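Carbon monoxide dehydrogenase (Thermococcus sp. AM4, PDB 6T7J) catalyses the oxidation of carbon monoxide to carbon dioxide with ferredoxin as the probable electron acceptor, and is captured here without nickel in its cluster C. Local coordinates at residues A[450-453]-A[457-460]; A[207-210]-A[214-217]. All coordinates share one frame; numbering follows the deposited sequence.

Contact 1: residues A[450-453]-A[457-460]; sequences GCNN and KHNY. With MSK (Broken Fe4S4 cluster), chain F.
The amide oxygen of Asn-452 is gripped from two sources: Ser-321 OG makes the stronger hydrogen bond, while His-458 NE2 donates a weak one to Asn-452 OD1 over 3.3 Å, bent to 131° at the hydrogen. This oxygen lies at the edge of the imidazole, and amide and ring are steeply inclined to each other. From the other branch of the same amide, Asn-452 ND2 reaches Asn-459 OD1 at 2.9 Å; it comes from above the carbonyl plane of Asn-459, 36° out of it. ND2 also makes a weak bond to Glu-554. With CG anti to its carbonyl carbon (chi1 -75°), Asn-452 sends both ends of its amide across the loop; the donor His-458 on OD1 and the acceptors Asn-459 and Glu-554 on ND2 are consistent with this orientation. Asn-459 ND2 lies above one face of the His-458 ring, toward its rim; the ring's ND1 bonds Ser-15. One residue before Asn-452, Cys-451 SG ligates an iron of the broken cluster, FE3, at 2.4 Å. The buried trio Asn-452, His-458 and Asn-459 belongs to the loop leaving strand 444-448 of a six-stranded parallel sheet; Asn-459 occupies the N-cap position of helix 460-471, and its side chain packs on helix 480-489.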
ATOM      1  N   GLY A 450      -5.248  20.952  -5.298  1.00 47.05           N
ATOM      2  CA  GLY A 450      -5.852  19.777  -5.888  1.00 49.44           C
ATOM      3  C   GLY A 450      -5.615  19.678  -7.381  1.00 50.79           C
ATOM      4  O   GLY A 450      -4.913  20.487  -7.992  1.00 53.02           O
ATOM      5  N   CYS A 451      -6.255  18.674  -7.968  1.00 51.15           N
ATOM      6  CA  CYS A 451      -6.029  18.194  -9.318  1.00 48.42           C
ATOM      7  C   CYS A 451      -7.024  18.819 -10.298  1.00 50.94           C
ATOM      8  O   CYS A 451      -7.666  19.832  -9.997  1.00 51.07           O
ATOM      9  CB  CYS A 451      -6.131  16.666  -9.305  1.00 52.41           C
ATOM     10  SG  CYS A 451      -5.442  15.907  -7.823  1.00 54.50           S
ATOM     11  N   ASN A 452      -7.137  18.223 -11.482  1.00 50.91           N
ATOM     12  CA  ASN A 452      -8.239  18.443 -12.401  1.00 47.85           C
ATOM     13  C   ASN A 452      -8.971  17.122 -12.596  1.00 53.28           C
ATOM     14  O   ASN A 452      -8.365  16.048 -12.548  1.00 53.62           O
ATOM     15  CB  ASN A 452      -7.762  18.971 -13.760  1.00 46.65           C
ATOM     16  CG  ASN A 452      -7.364  20.430 -13.713  1.00 49.14           C
ATOM     17  OD1 ASN A 452      -6.361  20.824 -14.303  1.00 51.26           O
ATOM     18  ND2 ASN A 452      -8.148  21.241 -13.015  1.00 51.31           N
ATOM     19  N   ASN A 453     -10.276  17.212 -12.805  1.00 50.76           N
ATOM     20  CA  ASN A 453     -11.112  16.039 -13.015  1.00 45.98           C
ATOM     21  C   ASN A 453     -12.134  16.358 -14.098  1.00 48.73           C
ATOM     22  O   ASN A 453     -12.957  17.264 -13.920  1.00 48.94           O
ATOM     23  CB  ASN A 453     -11.801  15.631 -11.711  1.00 48.28           C
ATOM     24  CG  ASN A 453     -12.403  14.238 -11.771  1.00 46.82           C
ATOM     25  OD1 ASN A 453     -12.972  13.832 -12.786  1.00 44.09           O
ATOM     26  ND2 ASN A 453     -12.292  13.501 -10.671  1.00 46.65           N
ATOM     27  N   LYS A 457     -16.377  20.818 -14.657  1.00 51.45           N
ATOM     28  CA  LYS A 457     -15.886  21.744 -15.670  1.00 52.13           C
ATOM     29  C   LYS A 457     -14.442  22.135 -15.380  1.00 53.00           C
ATOM     30  O   LYS A 457     -14.086  22.451 -14.240  1.00 51.73           O
ATOM     31  CB  LYS A 457     -16.775  22.986 -15.732  1.00 53.66           C
ATOM     32  CG  LYS A 457     -16.421  23.924 -16.875  1.00 52.06           C
ATOM     33  CD  LYS A 457     -17.481  24.986 -17.089  1.00 50.60           C
ATOM     34  CE  LYS A 457     -17.182  25.804 -18.337  1.00 59.81           C
ATOM     35  NZ  LYS A 457     -18.294  26.734 -18.682  1.00 73.12           N
ATOM     36  N   HIS A 458     -13.612  22.115 -16.422  1.00 50.25           N
ATOM     37  CA  HIS A 458     -12.167  22.221 -16.254  1.00 51.08           C
ATOM     38  C   HIS A 458     -11.776  23.598 -15.726  1.00 51.76           C
ATOM     39  O   HIS A 458     -12.024  24.620 -16.377  1.00 49.92           O
ATOM     40  CB  HIS A 458     -11.465  21.931 -17.576  1.00 51.51           C
ATOM     41  CG  HIS A 458      -9.978  22.079 -17.511  1.00 50.90           C
ATOM     42  ND1 HIS A 458      -9.280  22.950 -18.320  1.00 50.71           N
ATOM     43  CD2 HIS A 458      -9.055  21.473 -16.726  1.00 52.56           C
ATOM     44  CE1 HIS A 458      -7.991  22.872 -18.039  1.00 50.26           C
ATOM     45  NE2 HIS A 458      -7.829  21.983 -17.075  1.00 53.80           N
ATOM     46  N   ASN A 459     -11.167  23.613 -14.539  1.00 49.29           N
ATOM     47  CA  ASN A 459     -10.665  24.811 -13.871  1.00 49.06           C
ATOM     48  C   ASN A 459     -11.774  25.779 -13.478  1.00 53.00           C
ATOM     49  O   ASN A 459     -11.491  26.832 -12.900  1.00 55.91           O
ATOM     50  CB  ASN A 459      -9.634  25.532 -14.745  1.00 46.57           C
ATOM     51  CG  ASN A 459      -8.304  24.805 -14.799  1.00 46.92           C
ATOM     52  OD1 ASN A 459      -7.976  24.017 -13.911  1.00 44.59           O
ATOM     53  ND2 ASN A 459      -7.530  25.070 -15.843  1.00 47.62           N
ATOM     54  N   TYR A 460     -13.036  25.439 -13.761  1.00 52.43           N
ATOM     55  CA  TYR A 460     -14.123  26.358 -13.433  1.00 50.96           C
ATOM     56  C   TYR A 460     -14.284  26.518 -11.927  1.00 48.18           C
ATOM     57  O   TYR A 460     -14.444  27.641 -11.433  1.00 49.77           O
ATOM     58  CB  TYR A 460     -15.438  25.888 -14.056  1.00 50.40           C
ATOM     59  CG  TYR A 460     -16.596  26.815 -13.753  1.00 49.22           C
ATOM     60  CD1 TYR A 460     -16.743  28.017 -14.433  1.00 51.55           C
ATOM     61  CD2 TYR A 460     -17.531  26.498 -12.775  1.00 51.82           C
ATOM     62  CE1 TYR A 460     -17.794  28.874 -14.154  1.00 52.22           C
ATOM     63  CE2 TYR A 460     -18.585  27.349 -12.490  1.00 52.56           C
ATOM     64  CZ  TYR A 460     -18.710  28.534 -13.183  1.00 47.52           C
ATOM     65  OH  TYR A 460     -19.755  29.383 -12.905  1.00 59.63           O
TER
HETATM   66  S1  MSK F 703       0.031  17.475 -10.391  0.82 53.76           S
HETATM   67  S3  MSK F 703      -1.748  15.766  -7.947  1.00 60.52           S
HETATM   68  S4  MSK F 703      -3.285  16.520 -10.922  0.64 51.58           S
HETATM   69  S5  MSK F 703      -2.225  18.885  -8.641  1.00 55.01           S
HETATM   70 FE1  MSK F 703       1.086  17.499  -8.393  0.87 63.68          FE
HETATM   71 FE2  MSK F 703      -2.109  18.344 -10.673  0.62 47.25          FE
HETATM   72 FE3  MSK F 703      -3.471  16.898  -8.786  0.55 48.47          FE
HETATM   73 FE4  MSK F 703      -1.430  15.754 -10.150  0.75 48.49          FE

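Contact 2: residues A[207-210]-A[214-217]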
ATOM      1  N   GLY A 207      -9.691  -9.630   6.694  1.00 43.18           N
ATOM      2  CA  GLY A 207      -9.684 -10.169   8.039  1.00 44.65           C
ATOM      3  C   GLY A 207      -8.728  -9.507   9.007  1.00 46.50           C
ATOM      4  O   GLY A 207      -8.253 -10.165   9.936  1.00 44.92           O
ATOM      5  N   VAL A 208      -8.433  -8.221   8.827  1.00 42.17           N
ATOM      6  CA  VAL A 208      -7.596  -7.526   9.799  1.00 45.17           C
ATOM      7  C   VAL A 208      -8.429  -6.463  10.513  1.00 44.72           C
ATOM      8  O   VAL A 208      -9.052  -6.753  11.541  1.00 47.99           O
ATOM      9  CB  VAL A 208      -6.333  -6.945   9.138  1.00 44.31           C
ATOM     10  CG1 VAL A 208      -5.298  -6.610  10.195  1.00 49.72           C
ATOM     11  CG2 VAL A 208      -5.750  -7.954   8.163  1.00 45.46           C
ATOM     12  N   ASP A 209      -8.469  -5.237   9.992  1.00 47.43           N
ATOM     13  CA  ASP A 209      -9.215  -4.152  10.632  1.00 42.78           C
ATOM     14  C   ASP A 209     -10.532  -3.936   9.893  1.00 49.95           C
ATOM     15  O   ASP A 209     -10.543  -3.483   8.743  1.00 50.56           O
ATOM     16  CB  ASP A 209      -8.396  -2.863  10.678  1.00 47.15           C
ATOM     17  CG  ASP A 209      -8.956  -1.847  11.675  1.00 55.82           C
ATOM     18  OD1 ASP A 209     -10.102  -2.029  12.146  1.00 49.64           O
ATOM     19  OD2 ASP A 209      -8.246  -0.865  11.990  1.00 44.74           O
ATOM     20  N   ALA A 210     -11.644  -4.247  10.565  1.00 44.75           N
ATOM     21  CA  ALA A 210     -12.975  -4.069  10.005  1.00 47.10           C
ATOM     22  C   ALA A 210     -13.733  -2.891  10.601  1.00 49.48           C
ATOM     23  O   ALA A 210     -14.832  -2.584  10.127  1.00 53.97           O
ATOM     24  CB  ALA A 210     -13.808  -5.347  10.195  1.00 45.64           C
ATOM     25  N   SER A 214     -11.294   2.882  13.604  1.00 48.13           N
ATOM     26  CA  SER A 214      -9.858   2.635  13.701  1.00 40.84           C
ATOM     27  C   SER A 214      -9.184   2.758  12.339  1.00 41.39           C
ATOM     28  O   SER A 214      -8.075   3.300  12.236  1.00 45.99           O
ATOM     29  CB  SER A 214      -9.596   1.259  14.314  1.00 46.34           C
ATOM     30  OG  SER A 214     -10.402   0.259  13.716  1.00 47.65           O
ATOM     31  N   LEU A 215      -9.841   2.269  11.284  1.00 40.98           N
ATOM     32  CA  LEU A 215      -9.297   2.409   9.936  1.00 40.53           C
ATOM     33  C   LEU A 215      -9.069   3.876   9.590  1.00 46.94           C
ATOM     34  O   LEU A 215      -7.989   4.260   9.121  1.00 44.97           O
ATOM     35  CB  LEU A 215     -10.240   1.760   8.921  1.00 39.25           C
ATOM     36  CG  LEU A 215     -10.282   0.233   8.834  1.00 45.14           C
ATOM     37  CD1 LEU A 215     -11.532  -0.220   8.090  1.00 41.99           C
ATOM     38  CD2 LEU A 215      -9.037  -0.310   8.163  1.00 43.25           C
ATOM     39  N   LEU A 216     -10.074   4.721   9.839  1.00 42.04           N
ATOM     40  CA  LEU A 216      -9.949   6.126   9.468  1.00 43.50           C
ATOM     41  C   LEU A 216      -9.011   6.881  10.405  1.00 43.42           C
ATOM     42  O   LEU A 216      -8.370   7.848   9.983  1.00 44.00           O
ATOM     43  CB  LEU A 216     -11.332   6.776   9.428  1.00 46.80           C
ATOM     44  CG  LEU A 216     -12.248   6.188   8.348  1.00 45.11           C
ATOM     45  CD1 LEU A 216     -13.523   7.004   8.192  1.00 41.95           C
ATOM     46  CD2 LEU A 216     -11.511   6.071   7.017  1.00 40.14           C
ATOM     47  N   LEU A 217      -8.888   6.447  11.662  1.00 45.84           N
ATOM     48  CA  LEU A 217      -7.921   7.073  12.557  1.00 42.31           C
ATOM     49  C   LEU A 217      -6.493   6.760  12.125  1.00 41.40           C
ATOM     50  O   LEU A 217      -5.612   7.631  12.172  1.00 39.12           O
ATOM     51  CB  LEU A 217      -8.162   6.618  13.998  1.00 40.31           C
ATOM     52  CG  LEU A 217      -9.347   7.252  14.726  1.00 42.93           C
ATOM     53  CD1 LEU A 217      -9.562   6.597  16.079  1.00 38.30           C
ATOM     54  CD2 LEU A 217      -9.151   8.753  14.874  1.00 44.39           C
TER
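Ser-214, in the first turn of helix 212-242, meets Asp-209 through its hydroxyl: Ser-214 OG donates to the syn lone pair of Asp-209 OD1 at 2.8 Å, on the side of the other carboxylate oxygen. That second oxygen is near too, with Asp-209 OD2 lying 3.0 Å from Ser-214 OG. The serine OG stands between its own N and carbonyl carbon (chi1 47°), a setting that also brings it within hydrogen-bonding reach of Asp-211 O one turn back, so its single proton is probably shared between the two acceptors or alternates between them. Leu-215 follows with a purely apolar contribution. Its forked end cradles the backbone oxygen of the aspartate, Leu-215 CD1 lying 3.5 Å from Asp-209 O and CD2 3.6 Å from the same oxygen. Leu-215 CD2 also rests 3.6 Å from Asp-209 CB, and the two side chains run antiparallel alongside one another. Beyond the aspartate, the leucine packs on Ala-86, Arg-87 and Leu-90 of helix 81-115.

Asp-209 points its CB at the helix and, with CG anti to N (chi1 -163°), spreads its carboxylate among several partners. OD1 accepts Asp-211 N, an Asx turn just before the helix, while OD2 forms a salt bridge with Arg-203, at the end of helix 193-203. Replacing Asp-209 by an alanine would probably leave Arg-203 without its counter-charge and Ser-214 OG and Asp-211 N without this acceptor. Lys-365 of the second subunit packs on Asp-209 as well. The buried carboxylate is thus met by a hydroxyl, a backbone N-H and a guanidinium group, which is consistent with its remaining charged while tying the connection between helices 193-203 and 212-242 to both.

Overall arrangement
Both contacts are buried, yet they lie in different surroundings: the centre of contact 1 lies about 13 Å from the centre of the chain, that of contact 2 about 27 Å, and the second subunit reaches five residues of contact 2 but one of contact 1. The two centres are about 32 Å apart and nothing touches between them. Contact 1 lies in the loop linking a strand of a parallel sheet to a helix beside cluster C, and its bonds across the segments run between amides and an imidazole. Contact 2 folds the loop that follows helix 193-203 against the first turns of helix 212-242, with a carboxylate, a hydroxyl and a leucine, and Ala-210 has its side chain about 9 Å from the iron-sulfur cluster SF4.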